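Polyketide synthase (Synechococcus sp., PDB 4GOX) probably uses its sulfotransferase domain to transfer a sulfo group from PAPS to a polyketide intermediate, activating it for olefin formation. Local coordinates at residues W15-K21 with H141-D147; N22-F28 with Y113-Q117; L40-L44 with L224-C228; P54-L58 with L76-R82; D147-Y151 with V203-R207. All coordinates share one frame; numbering follows the deposited sequence.

How the contacts relate
The contacts are spread round one parallel sheet of a sulfotransferase domain. Contacts 1, 2 and 5 cluster with centres 11 to 14 Å apart: contact 2 reaches strand 26-30 and contact 5 its neighbour, strand 149-155, while contact 1 sits on helix 136-145, which is followed by strand 149-155, and shares D147 with contact 5. Contact 4 touches contact 2 through L116 and Y113; contact 3, helix 37-45 on helix 220-231, lies about 26 Å from contact 1 between centres. Along the chain contact 4 is nested within contact 2, contact 2 within contact 1 and contact 5 within contact 3, which crosses contacts 1 and 2. Contacts 3 and 4 pack near the bound nucleotide, the others round the strand starts.

Contact 1: W15-K21 with H141-D147; sequences WQKPDHK and HSEILFD
The loop leading into strand 26-30 is strapped along the last turns of helix 136-145, beginning with the W15 indole laid flat on the H141 imidazole. The six-membered ring of W15 and the H141 ring form a face-to-face stack, with centroids 3.6 Å apart and planes only 7° from parallel. H141 CB lies over the five-membered ring, 3.7 Å from its centroid, as a CH-pi contact. With CG anti to the backbone N of H141 (chi1 -159°), the imidazole is placed under the indole, and L145 CD1 covers its other face. H141 ND1 is bonded to L59 O, and W15 NE1 to H137 O. At the edge of the imidazole a water sits 2.7 Å from NE2 of H141 and also donates to Q16 O. I144 CD1 meets the indole rim at W15 CD1 (3.7 Å), and its CG2 branch packs on P18 CD. Without the indole, as with an alanine here, one face of H141 would probably lose its cover and I144 CD1 its neighbour. Farther on, the bent chain of K21 carries NZ to E143 O at 3.1 Å, almost in line with the carbonyl bond (176°); CE lies 3.2 Å from F146 O. D147 OD2 is a long partner, 4.0 Å from K21 NZ. An ammonium group at the carbonyl end of a helix probably gains from the negative end of its dipole.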
# COMPACT_ATOMS: atom_id res chain seq x y z
N TRP A 15 1.98 6.32 -20.58
CA TRP A 15 3.15 6.40 -19.73
C TRP A 15 4.41 6.49 -20.58
O TRP A 15 4.54 5.77 -21.58
CB TRP A 15 3.25 5.15 -18.81
CG TRP A 15 2.17 5.03 -17.76
CD1 TRP A 15 1.30 3.99 -17.61
CD2 TRP A 15 1.86 5.98 -16.73
NE1 TRP A 15 0.43 4.26 -16.58
CE2 TRP A 15 0.76 5.47 -16.02
CE3 TRP A 15 2.39 7.23 -16.37
CZ2 TRP A 15 0.21 6.14 -14.92
CZ3 TRP A 15 1.84 7.89 -15.28
CH2 TRP A 15 0.76 7.35 -14.57
N GLN A 16 5.36 7.35 -20.18
CA GLN A 16 6.65 7.45 -20.85
C GLN A 16 7.41 6.15 -20.53
O GLN A 16 7.56 5.77 -19.35
CB GLN A 16 7.44 8.66 -20.32
CG GLN A 16 8.74 8.96 -21.06
CD GLN A 16 8.50 9.40 -22.48
OE1 GLN A 16 8.16 10.56 -22.75
NE2 GLN A 16 8.68 8.48 -23.42
N LYS A 17 7.83 5.43 -21.58
CA LYS A 17 8.59 4.20 -21.45
C LYS A 17 10.04 4.61 -21.18
O LYS A 17 10.60 5.35 -21.98
CB LYS A 17 8.46 3.34 -22.71
CG LYS A 17 7.18 2.52 -22.70
CD LYS A 17 7.02 1.69 -23.96
CE LYS A 17 5.60 1.70 -24.49
NZ LYS A 17 4.61 1.15 -23.52
N PRO A 18 10.65 4.24 -20.03
CA PRO A 18 12.04 4.65 -19.77
C PRO A 18 13.01 4.02 -20.77
O PRO A 18 12.73 2.93 -21.26
CB PRO A 18 12.30 4.16 -18.34
CG PRO A 18 11.38 3.01 -18.17
CD PRO A 18 10.15 3.36 -18.95
N ASP A 19 14.14 4.71 -21.06
CA ASP A 19 15.17 4.23 -21.99
C ASP A 19 15.57 2.80 -21.64
O ASP A 19 15.62 1.93 -22.52
CB ASP A 19 16.39 5.18 -21.98
CG ASP A 19 16.24 6.43 -22.85
OD1 ASP A 19 15.11 6.70 -23.32
OD2 ASP A 19 17.26 7.13 -23.06
N HIS A 20 15.75 2.54 -20.33
CA HIS A 20 16.02 1.23 -19.75
C HIS A 20 15.19 1.02 -18.48
O HIS A 20 15.18 1.89 -17.60
CB HIS A 20 17.53 1.00 -19.50
CG HIS A 20 18.31 2.21 -19.06
ND1 HIS A 20 19.33 2.73 -19.85
CD2 HIS A 20 18.23 2.94 -17.92
CE1 HIS A 20 19.82 3.76 -19.18
NE2 HIS A 20 19.19 3.93 -18.01
N LYS A 21 14.48 -0.12 -18.40
CA LYS A 21 13.66 -0.47 -17.24
C LYS A 21 14.54 -0.67 -16.01
O LYS A 21 15.72 -1.05 -16.15
CB LYS A 21 12.85 -1.74 -17.49
CG LYS A 21 11.57 -1.49 -18.27
CD LYS A 21 10.90 -2.79 -18.66
CE LYS A 21 10.03 -3.34 -17.57
NZ LYS A 21 9.16 -4.44 -18.06
N HIS A 141 1.61 1.44 -14.68
CA HIS A 141 2.87 2.21 -14.62
C HIS A 141 4.03 1.40 -14.02
O HIS A 141 5.18 1.58 -14.44
CB HIS A 141 2.68 3.49 -13.81
CG HIS A 141 3.68 4.57 -14.07
ND1 HIS A 141 3.80 5.64 -13.22
CD2 HIS A 141 4.56 4.72 -15.09
CE1 HIS A 141 4.73 6.42 -13.74
NE2 HIS A 141 5.20 5.90 -14.88
N SER A 142 3.72 0.50 -13.08
CA SER A 142 4.75 -0.31 -12.41
C SER A 142 5.43 -1.28 -13.37
O SER A 142 6.66 -1.33 -13.41
CB SER A 142 4.16 -1.05 -11.21
OG SER A 142 5.16 -1.87 -10.63
N GLU A 143 4.65 -2.01 -14.16
CA GLU A 143 5.20 -2.94 -15.14
C GLU A 143 5.97 -2.21 -16.24
O GLU A 143 6.90 -2.80 -16.80
CB GLU A 143 4.12 -3.88 -15.69
CG GLU A 143 3.69 -4.90 -14.63
CD GLU A 143 4.80 -5.83 -14.17
OE1 GLU A 143 5.33 -6.58 -15.01
OE2 GLU A 143 5.16 -5.78 -12.97
N ILE A 144 5.64 -0.92 -16.50
CA ILE A 144 6.38 -0.08 -17.44
C ILE A 144 7.75 0.32 -16.84
O ILE A 144 8.76 0.25 -17.54
CB ILE A 144 5.51 1.12 -17.92
CG1 ILE A 144 4.60 0.67 -19.09
CG2 ILE A 144 6.36 2.34 -18.35
CD1 ILE A 144 3.31 1.43 -19.28
N LEU A 145 7.78 0.72 -15.57
CA LEU A 145 9.01 1.20 -14.90
C LEU A 145 9.99 0.14 -14.40
O LEU A 145 11.19 0.41 -14.37
CB LEU A 145 8.67 2.12 -13.71
CG LEU A 145 7.88 3.41 -13.99
CD1 LEU A 145 7.45 4.06 -12.68
CD2 LEU A 145 8.68 4.40 -14.86
N PHE A 146 9.49 -1.02 -13.96
CA PHE A 146 10.30 -2.05 -13.30
C PHE A 146 10.31 -3.42 -13.95
O PHE A 146 9.28 -3.87 -14.47
CB PHE A 146 9.82 -2.22 -11.85
CG PHE A 146 9.69 -0.93 -11.08
CD1 PHE A 146 10.82 -0.27 -10.59
CD2 PHE A 146 8.44 -0.40 -10.79
CE1 PHE A 146 10.70 0.92 -9.88
CE2 PHE A 146 8.32 0.78 -10.06
CZ PHE A 146 9.45 1.43 -9.62
N ASP A 147 11.45 -4.11 -13.84
CA ASP A 147 11.63 -5.47 -14.35
C ASP A 147 11.16 -6.49 -13.34
O ASP A 147 10.56 -7.49 -13.71
CB ASP A 147 13.13 -5.75 -14.59
CG ASP A 147 13.71 -5.34 -15.93
OD1 ASP A 147 14.96 -5.33 -16.06
OD2 ASP A 147 12.92 -5.09 -16.88
O HOH W 1 6.77 6.66 -16.89

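Contact 2: N22-F28 with Y113-Q117; sequences NPNPIAF and YAYLQ
N22 and Q117 meet amide to amide from opposite directions. N22 ND2 donates to Q117 OE1 at 2.6 Å with an N-H...O angle of 157°, the two amide planes being turned 68° from each other. The Q117 side chain leaves helix 109-119 with CG beside its own backbone N (chi1 -76°) and runs extended from there, which carries its amide across to the loop. NE2 then donates to P25 O at 3.0 Å, coming in from well above that carbonyl's plane, and more weakly to N24 O. The other end of the N22 amide serves its own segment: OD1 accepts from N24 N at 3.0 Å, closing an Asx turn, and from N24 ND2 at 3.2 Å, the two donors lying on opposite faces of the carboxamide. A leucine in place of N22 would probably leave Q117 OE1 without its donor and undo the turn that sets N24. Strand 26-30, which this loop enters, is the middle strand of the parallel sheet, in the P-loop type fold of sulfotransferases, and helix 109-119 packs beside its start. There the contact turns apolar. With CG1 anti to its backbone N, I26 extends CD1 to Y113 CD2, 3.5 Å away, CG2 taking the place between N and C. Farther along the tyrosine, Y113 OH sits at the rim of the F28 ring, in its plane and 3.8 Å from CE1. The polar business of that hydroxyl is with D127, and F146 meets the Y113 ring edge-to-face.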
# COMPACT_ATOMS: atom_id res chain seq x y z
N ASN A 22 13.97 -0.40 -14.82
CA ASN A 22 14.68 -0.55 -13.56
C ASN A 22 14.79 -2.06 -13.23
O ASN A 22 13.77 -2.74 -13.11
CB ASN A 22 14.00 0.25 -12.45
CG ASN A 22 14.76 0.33 -11.15
OD1 ASN A 22 15.61 -0.50 -10.82
ND2 ASN A 22 14.45 1.33 -10.36
N PRO A 23 16.02 -2.62 -13.17
CA PRO A 23 16.16 -4.05 -12.88
C PRO A 23 16.15 -4.39 -11.39
O PRO A 23 16.03 -5.56 -11.03
CB PRO A 23 17.50 -4.40 -13.52
CG PRO A 23 18.31 -3.13 -13.39
CD PRO A 23 17.35 -1.97 -13.31
N ASN A 24 16.30 -3.36 -10.53
CA ASN A 24 16.37 -3.47 -9.07
C ASN A 24 15.05 -3.86 -8.43
O ASN A 24 14.01 -3.30 -8.79
CB ASN A 24 16.91 -2.18 -8.45
CG ASN A 24 18.35 -1.90 -8.83
OD1 ASN A 24 19.26 -2.65 -8.50
ND2 ASN A 24 18.57 -0.80 -9.55
N PRO A 25 15.07 -4.79 -7.45
CA PRO A 25 13.82 -5.19 -6.79
C PRO A 25 13.12 -4.06 -6.04
O PRO A 25 13.75 -3.13 -5.55
CB PRO A 25 14.24 -6.35 -5.88
CG PRO A 25 15.70 -6.14 -5.65
CD PRO A 25 16.23 -5.54 -6.91
N ILE A 26 11.79 -4.13 -6.02
CA ILE A 26 10.89 -3.19 -5.35
C ILE A 26 9.65 -3.99 -5.06
O ILE A 26 9.32 -4.92 -5.80
CB ILE A 26 10.57 -1.91 -6.21
CG1 ILE A 26 9.81 -0.85 -5.35
CG2 ILE A 26 9.81 -2.24 -7.54
CD1 ILE A 26 9.61 0.44 -5.93
N ALA A 27 8.94 -3.62 -4.00
CA ALA A 27 7.70 -4.29 -3.70
C ALA A 27 6.63 -3.26 -3.39
O ALA A 27 6.94 -2.15 -2.97
CB ALA A 27 7.88 -5.28 -2.54
N PHE A 28 5.37 -3.64 -3.63
CA PHE A 28 4.24 -2.79 -3.33
C PHE A 28 3.26 -3.54 -2.44
O PHE A 28 3.06 -4.74 -2.64
CB PHE A 28 3.48 -2.43 -4.63
CG PHE A 28 4.26 -1.57 -5.59
CD1 PHE A 28 4.12 -0.19 -5.57
CD2 PHE A 28 5.11 -2.14 -6.54
CE1 PHE A 28 4.85 0.62 -6.45
CE2 PHE A 28 5.84 -1.34 -7.41
CZ PHE A 28 5.71 0.03 -7.36
N TYR A 113 12.09 6.67 -7.68
CA TYR A 113 12.17 5.28 -7.25
C TYR A 113 13.63 4.81 -7.21
O TYR A 113 14.03 4.25 -6.20
CB TYR A 113 11.30 4.36 -8.12
CG TYR A 113 9.83 4.38 -7.75
CD1 TYR A 113 8.87 4.87 -8.64
CD2 TYR A 113 9.39 3.86 -6.53
CE1 TYR A 113 7.51 4.83 -8.32
CE2 TYR A 113 8.03 3.84 -6.20
CZ TYR A 113 7.09 4.31 -7.10
OH TYR A 113 5.77 4.32 -6.75
N ALA A 114 14.42 5.06 -8.29
CA ALA A 114 15.84 4.67 -8.36
C ALA A 114 16.66 5.35 -7.26
O ALA A 114 17.55 4.71 -6.68
CB ALA A 114 16.42 5.00 -9.73
N TYR A 115 16.30 6.61 -6.92
CA TYR A 115 16.92 7.38 -5.85
C TYR A 115 16.63 6.72 -4.50
O TYR A 115 17.56 6.50 -3.73
CB TYR A 115 16.35 8.81 -5.83
CG TYR A 115 17.02 9.72 -4.83
CD1 TYR A 115 18.22 10.38 -5.13
CD2 TYR A 115 16.44 9.97 -3.58
CE1 TYR A 115 18.83 11.23 -4.21
CE2 TYR A 115 17.04 10.83 -2.66
CZ TYR A 115 18.24 11.45 -2.98
OH TYR A 115 18.83 12.32 -2.10
N LEU A 116 15.36 6.43 -4.20
CA LEU A 116 15.00 5.83 -2.92
C LEU A 116 15.61 4.43 -2.75
O LEU A 116 16.09 4.12 -1.66
CB LEU A 116 13.48 5.85 -2.68
CG LEU A 116 12.80 7.23 -2.57
CD1 LEU A 116 11.28 7.08 -2.64
CD2 LEU A 116 13.17 7.95 -1.29
N GLN A 117 15.69 3.64 -3.85
CA GLN A 117 16.29 2.30 -3.86
C GLN A 117 17.77 2.38 -3.49
O GLN A 117 18.29 1.48 -2.81
CB GLN A 117 16.13 1.64 -5.23
CG GLN A 117 14.73 1.10 -5.51
CD GLN A 117 14.64 0.63 -6.93
OE1 GLN A 117 15.06 1.32 -7.87
NE2 GLN A 117 14.12 -0.58 -7.12

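Contact 3: L40-L44 with L224-C228; sequences LRVML and LTNIC
L224 O accepts the helical bond from C228 N at 2.9 Å, fixing the turn of helix 220-231 from which L224 and I227 reach helix 37-45. What passes between the two helices is wholly apolar. L224 is the hub, its two methyls dividing the work: CD2 fits between L40 and L44, 3.8 Å from L40 CD1 and 3.9 Å from L44 CD2, while CD1 lies 3.9 Å from M43 SD. The M43 chain runs extended beyond CG and lies across the leucine, laying its thioether against that branch. L40, whose CG is anti to its backbone N (chi1 -177°), runs antiparallel alongside L224 and meets I227 tip to tip, CD1 to CD1 at 3.8 Å. The other branch of I227, CG2, touches L44 CD2 at 4.1 Å. All five side chains are buried. The short helical segments cross at -68° with their axes 12.2 Å apart, a spacing that the side chains span without the backbones meeting. Beneath them lies the sheet: L40 and L44 rest on I29, L40 and I227 share I152, and I227 also reaches L209 and V211. The side chain of M43 is about 7 Å from the bound adenosine-3'-5'-diphosphate. Two helices packed at a steep angle on one face of the parallel sheet belong to the layered alpha/beta fold of sulfotransferases, in which helix 37-45 follows the first strand and a probable phosphosulfate-binding loop.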
# COMPACT_ATOMS: atom_id res chain seq x y z
N LEU A 40 0.02 -3.59 8.11
CA LEU A 40 1.00 -4.41 7.39
C LEU A 40 2.31 -3.63 7.08
O LEU A 40 3.39 -4.17 7.28
CB LEU A 40 0.42 -4.98 6.09
CG LEU A 40 1.40 -5.91 5.33
CD1 LEU A 40 1.94 -7.03 6.27
CD2 LEU A 40 0.72 -6.52 4.10
N ARG A 41 2.20 -2.40 6.57
CA ARG A 41 3.41 -1.66 6.26
C ARG A 41 4.21 -1.28 7.49
O ARG A 41 5.43 -1.25 7.40
CB ARG A 41 3.19 -0.51 5.26
CG ARG A 41 2.83 0.83 5.85
CD ARG A 41 4.05 1.68 6.16
NE ARG A 41 3.61 2.82 6.93
CZ ARG A 41 4.35 3.52 7.77
NH1 ARG A 41 3.83 4.52 8.46
NH2 ARG A 41 5.63 3.22 7.93
N VAL A 42 3.54 -1.04 8.64
CA VAL A 42 4.22 -0.72 9.89
C VAL A 42 4.89 -1.99 10.46
O VAL A 42 5.98 -1.90 11.02
CB VAL A 42 3.32 0.02 10.93
CG1 VAL A 42 4.00 0.10 12.30
CG2 VAL A 42 2.98 1.42 10.43
N MET A 43 4.25 -3.17 10.27
CA MET A 43 4.82 -4.46 10.68
C MET A 43 6.12 -4.63 9.87
O MET A 43 7.17 -4.85 10.46
CB MET A 43 3.86 -5.62 10.38
CG MET A 43 2.71 -5.80 11.36
SD MET A 43 1.44 -6.83 10.55
CE MET A 43 0.65 -7.47 11.86
N LEU A 44 6.05 -4.47 8.52
CA LEU A 44 7.19 -4.61 7.61
C LEU A 44 8.37 -3.64 7.87
O LEU A 44 9.52 -4.04 7.65
CB LEU A 44 6.79 -4.62 6.12
CG LEU A 44 5.81 -5.73 5.65
CD1 LEU A 44 5.58 -5.64 4.18
CD2 LEU A 44 6.31 -7.16 6.00
N LEU A 224 3.18 -13.37 8.10
CA LEU A 224 4.39 -12.57 7.87
C LEU A 224 5.58 -13.45 7.44
O LEU A 224 6.41 -12.98 6.68
CB LEU A 224 4.72 -11.67 9.07
CG LEU A 224 3.73 -10.49 9.28
CD1 LEU A 224 3.68 -10.06 10.75
CD2 LEU A 224 4.07 -9.31 8.39
N THR A 225 5.62 -14.73 7.88
CA THR A 225 6.66 -15.69 7.45
C THR A 225 6.51 -15.93 5.95
O THR A 225 7.49 -15.87 5.23
CB THR A 225 6.62 -16.96 8.32
OG1 THR A 225 7.15 -16.63 9.60
CG2 THR A 225 7.40 -18.13 7.72
N ASN A 226 5.25 -16.13 5.48
CA ASN A 226 4.94 -16.33 4.06
C ASN A 226 5.31 -15.08 3.24
O ASN A 226 5.82 -15.22 2.12
CB ASN A 226 3.46 -16.65 3.87
CG ASN A 226 3.03 -17.98 4.42
OD1 ASN A 226 3.80 -18.95 4.48
ND2 ASN A 226 1.77 -18.07 4.81
N ILE A 227 5.05 -13.88 3.79
CA ILE A 227 5.37 -12.60 3.13
C ILE A 227 6.90 -12.49 2.99
O ILE A 227 7.38 -12.14 1.91
CB ILE A 227 4.73 -11.39 3.86
CG1 ILE A 227 3.19 -11.44 3.76
CG2 ILE A 227 5.26 -10.08 3.29
CD1 ILE A 227 2.48 -10.39 4.58
N CYS A 228 7.66 -12.83 4.07
CA CYS A 228 9.12 -12.84 4.11
C CYS A 228 9.70 -13.80 3.06
O CYS A 228 10.67 -13.44 2.37
CB CYS A 228 9.62 -13.18 5.52
SG CYS A 228 9.46 -11.82 6.70

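Contact 4: P54-L58 with L76-R82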
# COMPACT_ATOMS: atom_id res chain seq x y z
N PRO A 54 5.87 5.64 5.28
CA PRO A 54 4.46 6.01 5.02
C PRO A 54 4.28 6.36 3.53
O PRO A 54 5.26 6.59 2.84
CB PRO A 54 4.26 7.25 5.90
CG PRO A 54 5.60 7.78 6.18
CD PRO A 54 6.57 6.66 6.08
N GLU A 55 3.03 6.32 3.03
CA GLU A 55 2.65 6.52 1.63
C GLU A 55 3.47 7.54 0.83
O GLU A 55 3.34 8.75 1.04
CB GLU A 55 1.16 6.85 1.51
CG GLU A 55 0.29 5.61 1.54
CD GLU A 55 -1.09 5.79 2.13
OE1 GLU A 55 -1.45 5.00 3.03
OE2 GLU A 55 -1.85 6.65 1.62
N LEU A 56 4.32 7.02 -0.09
CA LEU A 56 5.12 7.82 -1.03
C LEU A 56 4.24 8.51 -2.07
O LEU A 56 4.52 9.64 -2.47
CB LEU A 56 6.18 6.92 -1.71
CG LEU A 56 7.20 6.26 -0.76
CD1 LEU A 56 7.95 5.14 -1.46
CD2 LEU A 56 8.23 7.30 -0.23
N HIS A 57 3.16 7.81 -2.53
CA HIS A 57 2.23 8.32 -3.55
C HIS A 57 2.95 8.84 -4.80
O HIS A 57 2.82 10.01 -5.15
CB HIS A 57 1.20 9.34 -2.97
CG HIS A 57 -0.08 9.37 -3.75
ND1 HIS A 57 -0.85 8.22 -3.92
CD2 HIS A 57 -0.65 10.38 -4.46
CE1 HIS A 57 -1.88 8.58 -4.68
NE2 HIS A 57 -1.80 9.87 -5.03
N LEU A 58 3.76 7.97 -5.42
CA LEU A 58 4.58 8.29 -6.61
C LEU A 58 4.04 7.69 -7.93
O LEU A 58 4.00 8.37 -8.95
CB LEU A 58 6.00 7.75 -6.39
CG LEU A 58 6.86 8.46 -5.32
CD1 LEU A 58 8.12 7.64 -4.99
CD2 LEU A 58 7.24 9.87 -5.79
N LEU A 76 -1.41 14.33 1.34
CA LEU A 76 -1.16 13.03 0.70
C LEU A 76 0.16 13.13 -0.06
O LEU A 76 0.36 14.06 -0.83
CB LEU A 76 -2.34 12.64 -0.23
CG LEU A 76 -2.18 11.41 -1.17
CD1 LEU A 76 -1.94 10.09 -0.40
CD2 LEU A 76 -3.39 11.26 -2.08
N GLY A 77 1.08 12.20 0.21
CA GLY A 77 2.40 12.20 -0.40
C GLY A 77 3.51 12.72 0.50
O GLY A 77 4.70 12.56 0.19
N GLU A 78 3.15 13.33 1.66
CA GLU A 78 4.08 13.82 2.69
C GLU A 78 4.99 12.70 3.21
O GLU A 78 6.04 12.98 3.80
CB GLU A 78 3.32 14.45 3.87
CG GLU A 78 3.20 15.96 3.77
CD GLU A 78 2.17 16.62 4.67
OE1 GLU A 78 1.77 16.01 5.69
OE2 GLU A 78 1.76 17.76 4.36
N GLY A 79 4.59 11.45 2.97
CA GLY A 79 5.37 10.27 3.31
C GLY A 79 6.70 10.24 2.59
O GLY A 79 7.66 9.61 3.07
N LEU A 80 6.77 10.90 1.40
CA LEU A 80 8.02 11.03 0.65
C LEU A 80 8.99 11.92 1.47
O LEU A 80 10.16 11.56 1.59
CB LEU A 80 7.81 11.61 -0.76
CG LEU A 80 9.10 11.91 -1.56
CD1 LEU A 80 9.85 10.63 -1.93
CD2 LEU A 80 8.80 12.76 -2.79
N GLN A 81 8.49 13.03 2.05
CA GLN A 81 9.30 13.93 2.89
C GLN A 81 9.83 13.12 4.09
O GLN A 81 11.05 13.07 4.29
CB GLN A 81 8.50 15.17 3.35
CG GLN A 81 8.36 16.26 2.29
CD GLN A 81 7.18 16.06 1.35
OE1 GLN A 81 6.81 14.93 0.97
NE2 GLN A 81 6.54 17.16 0.92
N ARG A 82 8.92 12.39 4.79
CA ARG A 82 9.23 11.55 5.95
C ARG A 82 10.30 10.52 5.59
O ARG A 82 11.28 10.38 6.33
CB ARG A 82 7.94 10.92 6.51
CG ARG A 82 8.09 10.28 7.90
CD ARG A 82 8.32 11.32 9.00
NE ARG A 82 8.88 10.74 10.22
CZ ARG A 82 10.18 10.59 10.47
NH1 ARG A 82 11.08 10.96 9.57
NH2 ARG A 82 10.58 10.07 11.62
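In this sulfotransferase domain the loop after strand 50-51 beds directly on the start of helix 79-88, with G79 set against P54 and E55. This is the tight part, where backbone meets backbone: G79 CA lies 3.4 Å from E55 O in a CA-H...O contact and 3.7 Å from P54 O. A beta carbon at G79 would collide with both carbonyl oxygens. Glycine is called for at G77 too, by its own backbone angles; its CA faces the carbonyls of E55 and L56. The buried E55 side chain, about 6 Å from the bound nucleotide, pairs through OE1 with K128. R67 ties the two segments together, bonding L56 O and G77 O through NH2 and H57 O through NE. Next to the glycines L56 CD2 packs on L80, 3.8 Å from its CA, whereas L58 CD2 and L80 CD2 are a looser 4.4 Å apart. Toward solvent the touch thins out. The partly exposed R82 touches P54 CG with its CB and CG, both at 3.9 Å, before its guanidinium leads off to D250. L76, also partly exposed, is stepped over H57: its CD2 lies 3.8 Å from the centroid of the imidazole, 20° off the ring normal.

Contact 5: D147-Y151 with V203-R207; sequences DQAKY and VGADR
Two hydrogen bonds join R207 to strand 149-155, one from its side chain and one to its backbone. R207 NH2 donates to A149 O at 2.8 Å and 161°, in the carbonyl plane and on a lone pair, with the oxygen also lying in the plane of the guanidinium. In return R207 O accepts from Y151 N at 2.7 Å and 160°, a bond just before strand 208-212, the outermost strand, parallel to its neighbour 149-155, where Y151 also bonds L209. The turn that delivers R207 is of type I, from G204 to R207, closed by R207 N to G204 O at 3.1 Å. R207 O also receives a CA-H...O approach from K150 CA at 3.4 Å. Among the van der Waals contacts, the arginine chain is the main element. Bent at chi3 (-76°), it curls round A149 O, with CB and CD both near that oxygen, CD at 3.3 Å. D147 O lies over one face of the guanidinium near its rim; within its own turn, V203 CB backs the opposite face. The aromatic part is smaller, Y151 CD2 meeting V203 CG2 at the ring edge, 4.1 Å away. The charge of the arginine is answered from helix 136-145, where E143 OE2 forms a salt bridge to R207 NH2 and also bonds Y151 OH, which S142 OG reaches as well. One NH2 thus serves a backbone carbonyl and a carboxylate, likely locking the guanidinium's rotation and tying helix 136-145, strand 149-155 and the turn before strand 208-212 together.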
# COMPACT_ATOMS: atom_id res chain seq x y z
N ASP A 147 11.45 -4.11 -13.84
CA ASP A 147 11.63 -5.47 -14.35
C ASP A 147 11.16 -6.49 -13.34
O ASP A 147 10.56 -7.49 -13.71
CB ASP A 147 13.13 -5.75 -14.59
CG ASP A 147 13.71 -5.34 -15.93
OD1 ASP A 147 14.96 -5.33 -16.06
OD2 ASP A 147 12.92 -5.09 -16.88
N GLN A 148 11.48 -6.24 -12.06
CA GLN A 148 11.27 -7.16 -10.94
C GLN A 148 10.37 -6.66 -9.81
O GLN A 148 10.63 -7.01 -8.66
CB GLN A 148 12.65 -7.58 -10.38
CG GLN A 148 13.38 -8.61 -11.21
CD GLN A 148 13.02 -10.02 -10.81
OE1 GLN A 148 13.70 -10.64 -9.97
NE2 GLN A 148 11.96 -10.57 -11.39
N ALA A 149 9.29 -5.89 -10.11
CA ALA A 149 8.36 -5.46 -9.06
C ALA A 149 7.59 -6.65 -8.49
O ALA A 149 7.16 -7.52 -9.24
CB ALA A 149 7.38 -4.43 -9.60
N LYS A 150 7.44 -6.69 -7.17
CA LYS A 150 6.64 -7.71 -6.48
C LYS A 150 5.42 -7.04 -5.90
O LYS A 150 5.51 -5.93 -5.38
CB LYS A 150 7.43 -8.43 -5.38
CG LYS A 150 8.42 -9.45 -5.93
CD LYS A 150 9.03 -10.24 -4.77
CE LYS A 150 10.05 -11.25 -5.23
NZ LYS A 150 11.38 -10.62 -5.41
N TYR A 151 4.28 -7.71 -5.97
CA TYR A 151 3.04 -7.15 -5.47
C TYR A 151 2.42 -7.97 -4.35
O TYR A 151 2.07 -9.13 -4.56
CB TYR A 151 2.02 -6.98 -6.63
CG TYR A 151 2.60 -6.25 -7.82
CD1 TYR A 151 2.79 -4.87 -7.79
CD2 TYR A 151 3.04 -6.95 -8.93
CE1 TYR A 151 3.36 -4.20 -8.87
CE2 TYR A 151 3.61 -6.29 -10.02
CZ TYR A 151 3.78 -4.92 -9.98
OH TYR A 151 4.32 -4.28 -11.06
N VAL A 203 1.28 -11.03 -14.07
CA VAL A 203 2.63 -11.33 -13.55
C VAL A 203 2.61 -12.74 -12.91
O VAL A 203 1.54 -13.27 -12.60
CB VAL A 203 3.15 -10.23 -12.58
CG1 VAL A 203 3.01 -8.84 -13.19
CG2 VAL A 203 2.46 -10.30 -11.22
N GLY A 204 3.75 -13.35 -12.69
CA GLY A 204 3.73 -14.68 -12.08
C GLY A 204 3.28 -14.72 -10.63
O GLY A 204 3.06 -13.67 -10.01
N ALA A 205 3.19 -15.94 -10.04
CA ALA A 205 2.92 -16.11 -8.61
C ALA A 205 4.24 -15.75 -7.91
O ALA A 205 4.26 -15.43 -6.73
CB ALA A 205 2.55 -17.55 -8.30
N ASP A 206 5.33 -15.74 -8.69
CA ASP A 206 6.66 -15.33 -8.27
C ASP A 206 6.68 -13.83 -7.95
O ASP A 206 7.51 -13.41 -7.15
CB ASP A 206 7.69 -15.64 -9.39
CG ASP A 206 7.91 -17.13 -9.66
OD1 ASP A 206 8.15 -17.89 -8.68
OD2 ASP A 206 7.89 -17.52 -10.85
N ARG A 207 5.78 -13.02 -8.58
CA ARG A 207 5.73 -11.57 -8.35
C ARG A 207 4.41 -11.05 -7.73
O ARG A 207 4.21 -9.85 -7.58
CB ARG A 207 6.16 -10.78 -9.61
CG ARG A 207 7.55 -11.16 -10.12
CD ARG A 207 8.23 -10.08 -10.94
NE ARG A 207 7.68 -9.98 -12.29
CZ ARG A 207 6.84 -9.03 -12.70
NH1 ARG A 207 6.39 -9.02 -13.95
NH2 ARG A 207 6.44 -8.08 -11.86